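Local coordinates for SusD/RagB family nutrient-binding outer membrane lipoprotein (Bacteroides vulgatus, PDB 4F7A) that probably binds mucin O-glycans at the cell surface as a SusD-like outer membrane lipoprotein, for uptake into the bacterium, at residues K30-N35 with V122-R127; T48-N53 with E434-W439. One frame throughout, in Å; residues are numbered along the deposited sequence.

Contact 1 (K30-N35 with V122-R127)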
loop_
_atom_site.group_PDB
_atom_site.type_symbol
_atom_site.label_atom_id
_atom_site.label_comp_id
_atom_site.label_asym_id
_atom_site.label_seq_id
_atom_site.Cartn_x
_atom_site.Cartn_y
_atom_site.Cartn_z
ATOM N N LYS A 30 6.679 -10.351 -9.736
ATOM C CA LYS A 30 7.195 -10.896 -8.474
ATOM C C LYS A 30 7.857 -9.833 -7.606
ATOM O O LYS A 30 8.065 -10.048 -6.420
ATOM C CB LYS A 30 8.209 -12.003 -8.741
ATOM C CG LYS A 30 7.575 -13.241 -9.340
ATOM C CD LYS A 30 8.593 -14.375 -9.472
ATOM C CE LYS A 30 7.915 -15.663 -9.944
ATOM N NZ LYS A 30 8.863 -16.771 -10.259
ATOM N N GLY A 31 8.189 -8.699 -8.203
ATOM C CA GLY A 31 9.011 -7.692 -7.552
ATOM C C GLY A 31 8.249 -6.508 -6.971
ATOM O O GLY A 31 8.864 -5.620 -6.399
ATOM N N ILE A 32 6.930 -6.481 -7.119
ATOM C CA ILE A 32 6.109 -5.373 -6.560
ATOM C C ILE A 32 5.921 -5.566 -5.029
ATOM O O ILE A 32 6.464 -4.792 -4.251
ATOM C CB ILE A 32 4.756 -5.239 -7.292
ATOM C CG1 ILE A 32 4.978 -4.910 -8.775
ATOM C CG2 ILE A 32 3.850 -4.170 -6.590
ATOM C CD1 ILE A 32 3.731 -5.177 -9.680
ATOM N N TYR A 33 5.125 -6.572 -4.628
ATOM C CA TYR A 33 5.072 -7.096 -3.227
ATOM C C TYR A 33 6.192 -8.114 -3.193
ATOM O O TYR A 33 6.003 -9.329 -3.453
ATOM C CB TYR A 33 3.738 -7.755 -2.975
ATOM C CG TYR A 33 3.317 -8.038 -1.533
ATOM C CD1 TYR A 33 2.866 -7.016 -0.686
ATOM C CD2 TYR A 33 3.251 -9.333 -1.065
ATOM C CE1 TYR A 33 2.405 -7.295 0.593
ATOM C CE2 TYR A 33 2.788 -9.615 0.200
ATOM C CZ TYR A 33 2.362 -8.596 1.022
ATOM O OH TYR A 33 1.893 -8.910 2.269
ATOM N N PHE A 34 7.370 -7.564 -2.950
ATOM C CA PHE A 34 8.616 -8.127 -3.440
ATOM C C PHE A 34 8.852 -9.518 -2.907
ATOM O O PHE A 34 8.922 -9.719 -1.703
ATOM C CB PHE A 34 9.780 -7.219 -3.035
ATOM C CG PHE A 34 11.100 -7.639 -3.606
ATOM C CD1 PHE A 34 11.859 -8.612 -2.977
ATOM C CD2 PHE A 34 11.590 -7.052 -4.760
ATOM C CE1 PHE A 34 13.070 -9.008 -3.492
ATOM C CE2 PHE A 34 12.814 -7.449 -5.286
ATOM C CZ PHE A 34 13.555 -8.417 -4.652
ATOM N N ASN A 35 8.972 -10.488 -3.808
ATOM C CA ASN A 35 9.477 -11.804 -3.405
ATOM C C ASN A 35 10.180 -12.486 -4.559
ATOM O O ASN A 35 10.000 -13.684 -4.827
ATOM C CB ASN A 35 8.375 -12.659 -2.799
ATOM C CG ASN A 35 8.903 -13.626 -1.746
ATOM O OD1 ASN A 35 9.934 -13.362 -1.100
ATOM N ND2 ASN A 35 8.192 -14.739 -1.545
ATOM N N VAL A 122 4.260 1.828 -13.166
ATOM C CA VAL A 122 3.622 2.817 -12.296
ATOM C C VAL A 122 3.183 2.168 -10.987
ATOM O O VAL A 122 3.368 2.744 -9.907
ATOM C CB VAL A 122 2.404 3.487 -12.964
ATOM C CG1 VAL A 122 1.666 4.381 -11.958
ATOM C CG2 VAL A 122 2.827 4.261 -14.176
ATOM N N GLU A 123 2.610 0.967 -11.079
ATOM C CA GLU A 123 2.250 0.204 -9.867
ATOM C C GLU A 123 3.460 0.022 -8.927
ATOM O O GLU A 123 3.350 0.210 -7.730
ATOM C CB GLU A 123 1.643 -1.164 -10.233
ATOM C CG GLU A 123 1.510 -2.138 -9.038
ATOM C CD GLU A 123 0.619 -1.647 -7.927
ATOM O OE1 GLU A 123 -0.188 -0.703 -8.151
ATOM O OE2 GLU A 123 0.726 -2.222 -6.808
ATOM N N ALA A 124 4.611 -0.357 -9.480
ATOM C CA ALA A 124 5.824 -0.544 -8.682
ATOM C C ALA A 124 6.335 0.762 -8.111
ATOM O O ALA A 124 6.660 0.849 -6.935
ATOM C CB ALA A 124 6.942 -1.205 -9.520
HETATM N N MSE A 125 6.438 1.788 -8.951
HETATM C CA MSE A 125 7.218 2.946 -8.562
HETATM C C MSE A 125 6.435 3.991 -7.762
HETATM O O MSE A 125 7.035 4.776 -7.051
HETATM C CB MSE A 125 7.876 3.581 -9.787
HETATM C CG MSE A 125 8.814 2.622 -10.527
HETATM SE SE MSE A 125 10.075 1.717 -9.393
HETATM C CE MSE A 125 11.239 3.222 -9.050
ATOM N N HIS A 126 5.112 4.010 -7.851
ATOM C CA HIS A 126 4.361 4.943 -6.998
ATOM C C HIS A 126 4.551 4.509 -5.548
ATOM O O HIS A 126 4.608 5.352 -4.666
ATOM C CB HIS A 126 2.876 5.075 -7.410
ATOM C CG HIS A 126 1.974 4.033 -6.820
ATOM N ND1 HIS A 126 1.911 2.752 -7.310
ATOM C CD2 HIS A 126 1.139 4.073 -5.757
ATOM C CE1 HIS A 126 1.052 2.049 -6.590
ATOM N NE2 HIS A 126 0.575 2.826 -5.634
ATOM N N ARG A 127 4.703 3.196 -5.309
ATOM C CA ARG A 127 5.001 2.692 -3.962
ATOM C C ARG A 127 6.354 3.204 -3.403
ATOM O O ARG A 127 6.486 3.416 -2.197
ATOM C CB ARG A 127 4.989 1.164 -3.962
ATOM C CG ARG A 127 3.596 0.563 -4.105
ATOM C CD ARG A 127 3.628 -0.882 -4.617
ATOM N NE ARG A 127 4.467 -1.817 -3.861
ATOM C CZ ARG A 127 4.093 -2.484 -2.757
ATOM N NH1 ARG A 127 2.909 -2.307 -2.194
ATOM N NH2 ARG A 127 4.931 -3.352 -2.201
#

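Contact 2 (T48-N53 with E434-W439)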
loop_
_atom_site.group_PDB
_atom_site.type_symbol
_atom_site.label_atom_id
_atom_site.label_comp_id
_atom_site.label_asym_id
_atom_site.label_seq_id
_atom_site.Cartn_x
_atom_site.Cartn_y
_atom_site.Cartn_z
ATOM N N THR A 48 12.408 -6.761 5.248
ATOM C CA THR A 48 12.884 -5.354 5.381
ATOM C C THR A 48 12.356 -4.398 4.318
ATOM O O THR A 48 12.255 -3.196 4.560
ATOM C CB THR A 48 14.441 -5.270 5.435
ATOM O OG1 THR A 48 14.991 -5.642 4.164
ATOM C CG2 THR A 48 15.011 -6.199 6.536
ATOM N N PHE A 49 12.028 -4.913 3.136
ATOM C CA PHE A 49 11.357 -4.132 2.072
ATOM C C PHE A 49 10.120 -3.439 2.637
ATOM O O PHE A 49 9.975 -2.214 2.568
ATOM C CB PHE A 49 10.962 -5.086 0.916
ATOM C CG PHE A 49 10.530 -4.397 -0.380
ATOM C CD1 PHE A 49 9.289 -3.813 -0.510
ATOM C CD2 PHE A 49 11.354 -4.413 -1.493
ATOM C CE1 PHE A 49 8.908 -3.211 -1.717
ATOM C CE2 PHE A 49 10.975 -3.840 -2.687
ATOM C CZ PHE A 49 9.763 -3.224 -2.797
ATOM N N GLN A 50 9.273 -4.233 3.276
ATOM C CA GLN A 50 7.986 -3.757 3.719
ATOM C C GLN A 50 7.559 -4.129 5.139
ATOM O O GLN A 50 6.916 -3.315 5.813
ATOM C CB GLN A 50 6.972 -4.257 2.683
ATOM C CG GLN A 50 5.576 -4.307 3.076
ATOM C CD GLN A 50 4.616 -4.331 1.883
ATOM O OE1 GLN A 50 5.002 -4.483 0.699
ATOM N NE2 GLN A 50 3.364 -4.203 2.205
ATOM N N ASN A 51 7.830 -5.353 5.593
ATOM C CA ASN A 51 7.181 -5.814 6.822
ATOM C C ASN A 51 7.636 -5.067 8.066
ATOM O O ASN A 51 6.813 -4.741 8.936
ATOM C CB ASN A 51 7.338 -7.320 7.035
ATOM C CG ASN A 51 6.349 -7.867 8.039
ATOM O OD1 ASN A 51 6.747 -8.496 9.016
ATOM N ND2 ASN A 51 5.025 -7.624 7.809
ATOM N N LEU A 52 8.930 -4.766 8.142
ATOM C CA LEU A 52 9.453 -4.013 9.283
ATOM C C LEU A 52 9.386 -2.483 9.125
ATOM O O LEU A 52 9.861 -1.740 9.997
ATOM C CB LEU A 52 10.865 -4.444 9.606
ATOM C CG LEU A 52 11.043 -5.836 10.196
ATOM C CD1 LEU A 52 12.515 -6.226 10.125
ATOM C CD2 LEU A 52 10.526 -5.927 11.650
ATOM N N ASN A 53 8.809 -2.016 8.022
ATOM C CA ASN A 53 8.554 -0.599 7.808
ATOM C C ASN A 53 7.040 -0.348 7.645
ATOM O O ASN A 53 6.300 -0.245 8.617
ATOM C CB ASN A 53 9.347 -0.130 6.580
ATOM C CG ASN A 53 10.821 -0.263 6.770
ATOM O OD1 ASN A 53 11.431 0.518 7.507
ATOM N ND2 ASN A 53 11.412 -1.229 6.106
ATOM N N GLU A 434 -2.104 -5.217 2.935
ATOM C CA GLU A 434 -1.112 -4.491 2.129
ATOM C C GLU A 434 -0.780 -3.158 2.786
ATOM O O GLU A 434 -1.474 -2.158 2.588
ATOM C CB GLU A 434 -1.615 -4.291 0.689
ATOM C CG GLU A 434 -0.476 -4.149 -0.343
ATOM C CD GLU A 434 0.313 -2.883 -0.117
ATOM O OE1 GLU A 434 -0.250 -1.819 -0.445
ATOM O OE2 GLU A 434 1.472 -2.950 0.396
ATOM N N GLY A 435 0.322 -3.153 3.523
ATOM C CA GLY A 435 0.680 -2.042 4.390
ATOM C C GLY A 435 1.103 -0.762 3.691
ATOM O O GLY A 435 0.984 0.320 4.270
HETATM N N MSE A 436 1.625 -0.850 2.474
HETATM C CA MSE A 436 2.060 0.377 1.769
HETATM C C MSE A 436 0.901 1.306 1.440
HETATM O O MSE A 436 0.957 2.480 1.776
HETATM C CB MSE A 436 2.869 0.106 0.512
HETATM C CG MSE A 436 4.114 -0.682 0.764
HETATM SE SE MSE A 436 5.530 -0.138 -0.468
HETATM C CE MSE A 436 6.891 -1.306 0.243
ATOM N N GLU A 437 -0.149 0.805 0.799
ATOM C CA GLU A 437 -1.282 1.697 0.527
ATOM C C GLU A 437 -1.865 2.248 1.827
ATOM O O GLU A 437 -2.198 3.448 1.919
ATOM C CB GLU A 437 -2.351 1.007 -0.310
ATOM C CG GLU A 437 -3.477 1.962 -0.765
ATOM C CD GLU A 437 -3.001 3.190 -1.544
ATOM O OE1 GLU A 437 -1.879 3.184 -2.103
ATOM O OE2 GLU A 437 -3.755 4.199 -1.591
ATOM N N ALA A 438 -1.943 1.394 2.839
ATOM C CA ALA A 438 -2.521 1.785 4.142
ATOM C C ALA A 438 -1.736 2.921 4.785
ATOM O O ALA A 438 -2.305 3.911 5.255
ATOM C CB ALA A 438 -2.570 0.569 5.085
ATOM N N TRP A 439 -0.418 2.778 4.776
ATOM C CA TRP A 439 0.450 3.758 5.377
ATOM C C TRP A 439 0.467 5.067 4.577
ATOM O O TRP A 439 0.473 6.127 5.157
ATOM C CB TRP A 439 1.863 3.199 5.556
ATOM C CG TRP A 439 2.781 4.155 6.337
ATOM C CD1 TRP A 439 2.426 4.934 7.390
ATOM C CD2 TRP A 439 4.196 4.369 6.132
ATOM N NE1 TRP A 439 3.516 5.666 7.840
ATOM C CE2 TRP A 439 4.613 5.331 7.080
ATOM C CE3 TRP A 439 5.139 3.864 5.215
ATOM C CZ2 TRP A 439 5.919 5.772 7.156
ATOM C CZ3 TRP A 439 6.429 4.312 5.281
ATOM C CH2 TRP A 439 6.817 5.262 6.251
#

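Contact 1 (K30-N35 with V122-R127)
I32 leans its branched side chain into the angle between E123 and R127, one helical turn apart on helix 111-132. CG2, anti to the backbone N, does most of the touching: I32 CG2 lies 3.7 Å from R127 NE and equally far from E123 OE2. The other branch, CG1, stands beside the backbone N (chi1 -62°), and I32 CD1, at its end, lies 3.8 Å from E123 CG, while A124 CB is met more loosely by CG1. Both E123 and R127 cross the isoleucine at about a right angle. The helix is probably part of the TPR-like helical framework that the SusD family is known for, and the loop that follows helix 15-30 is laid against it here, in the interior of the chain.

One polar bond accompanies the packing. R127 bends at chi3 (54°), which swings NE back toward the loop, and R127 NH2 donates to I32 O at 2.9 Å; the donor sits above the carbonyl plane, and the N-H...O angle of 131° makes the bond rather bent. Y33, centre of an inverse gamma turn, brings its CA to 3.9 Å from R127 NH2. The buried guanidinium has further partners in E434 and Q50. On the helix itself, H126 ND1 donates to V122 O, and R127 CG lies over one face of the imidazole, toward its rim.

Contact 2 (T48-N53 with E434-W439)
Q50 and E434 make the polar half of the contact. The glutamine chain runs extended from CG, itself anti to the backbone N, and its NE2 donates to E434 OE2 at 2.9 Å, meeting the oxygen nearly along its C-O axis. The amide and carboxylate planes stand 88° apart, and the N-H...O angle is 140°. A second hydrogen bond of NE2, to D55, and a probable one from R127 to OE1 are consistent with this orientation of the amide.

E434 also caps helix 435-445. Bent at chi2 (-66°), its chain folds back over the first turn: E434 OE1 accepts from E437 N at 2.9 Å on the syn side, and E434 OE2 accepts from M436 N at 3.0 Å from above the carboxylate plane. OE2 therefore takes two N-H donors as well as a salt bridge from R127 NH1, and the positive charge and the helix N terminus would probably favour a carboxylate over the acid. An alanine here would probably leave the amide groups of M436 and E437 without their cap, Q50 NE2 without one acceptor, and the buried charge of R127 without its mate.

The apolar half belongs to selenomethionine M436. Its CE comes 3.4 Å from F49 CE1, the two side chains crossing at about a right angle, and lies 3.8 Å from Q50 CB. Nearer the backbone, M436 CG packs 3.8 Å from Q50 CD, so the flat amide end rests against the selenomethionine chain just beside the cap.

A glutamate in the N-cap position, receiving two amide hydrogens of the first turn, is a side-chain N-cap, used here to anchor helix 44-51 to the start of helix 435-445 deep inside a SusD-like fold.

Overall arrangement
From the N terminus, the chain leaves helix 15-30 through the 30-35 loop and soon enters helix 44-51, which supplies one side of contact 2. Contact 1 closes a loop of 86 residues when helix 111-132 arrives. Contact 2 closes later, across 380 residues, when helix 435-445 arrives much later in the chain. Since 48-53 falls between the segments of contact 1, the two closures cross. Their centres lie about 12 Å apart, and they meet directly: R127 of contact 1 reaches into contact 2, where its CZ packs on M436, and F34 CB touches F49. Early loop, early helix, helix 111-132 and the late helix are thus tied together.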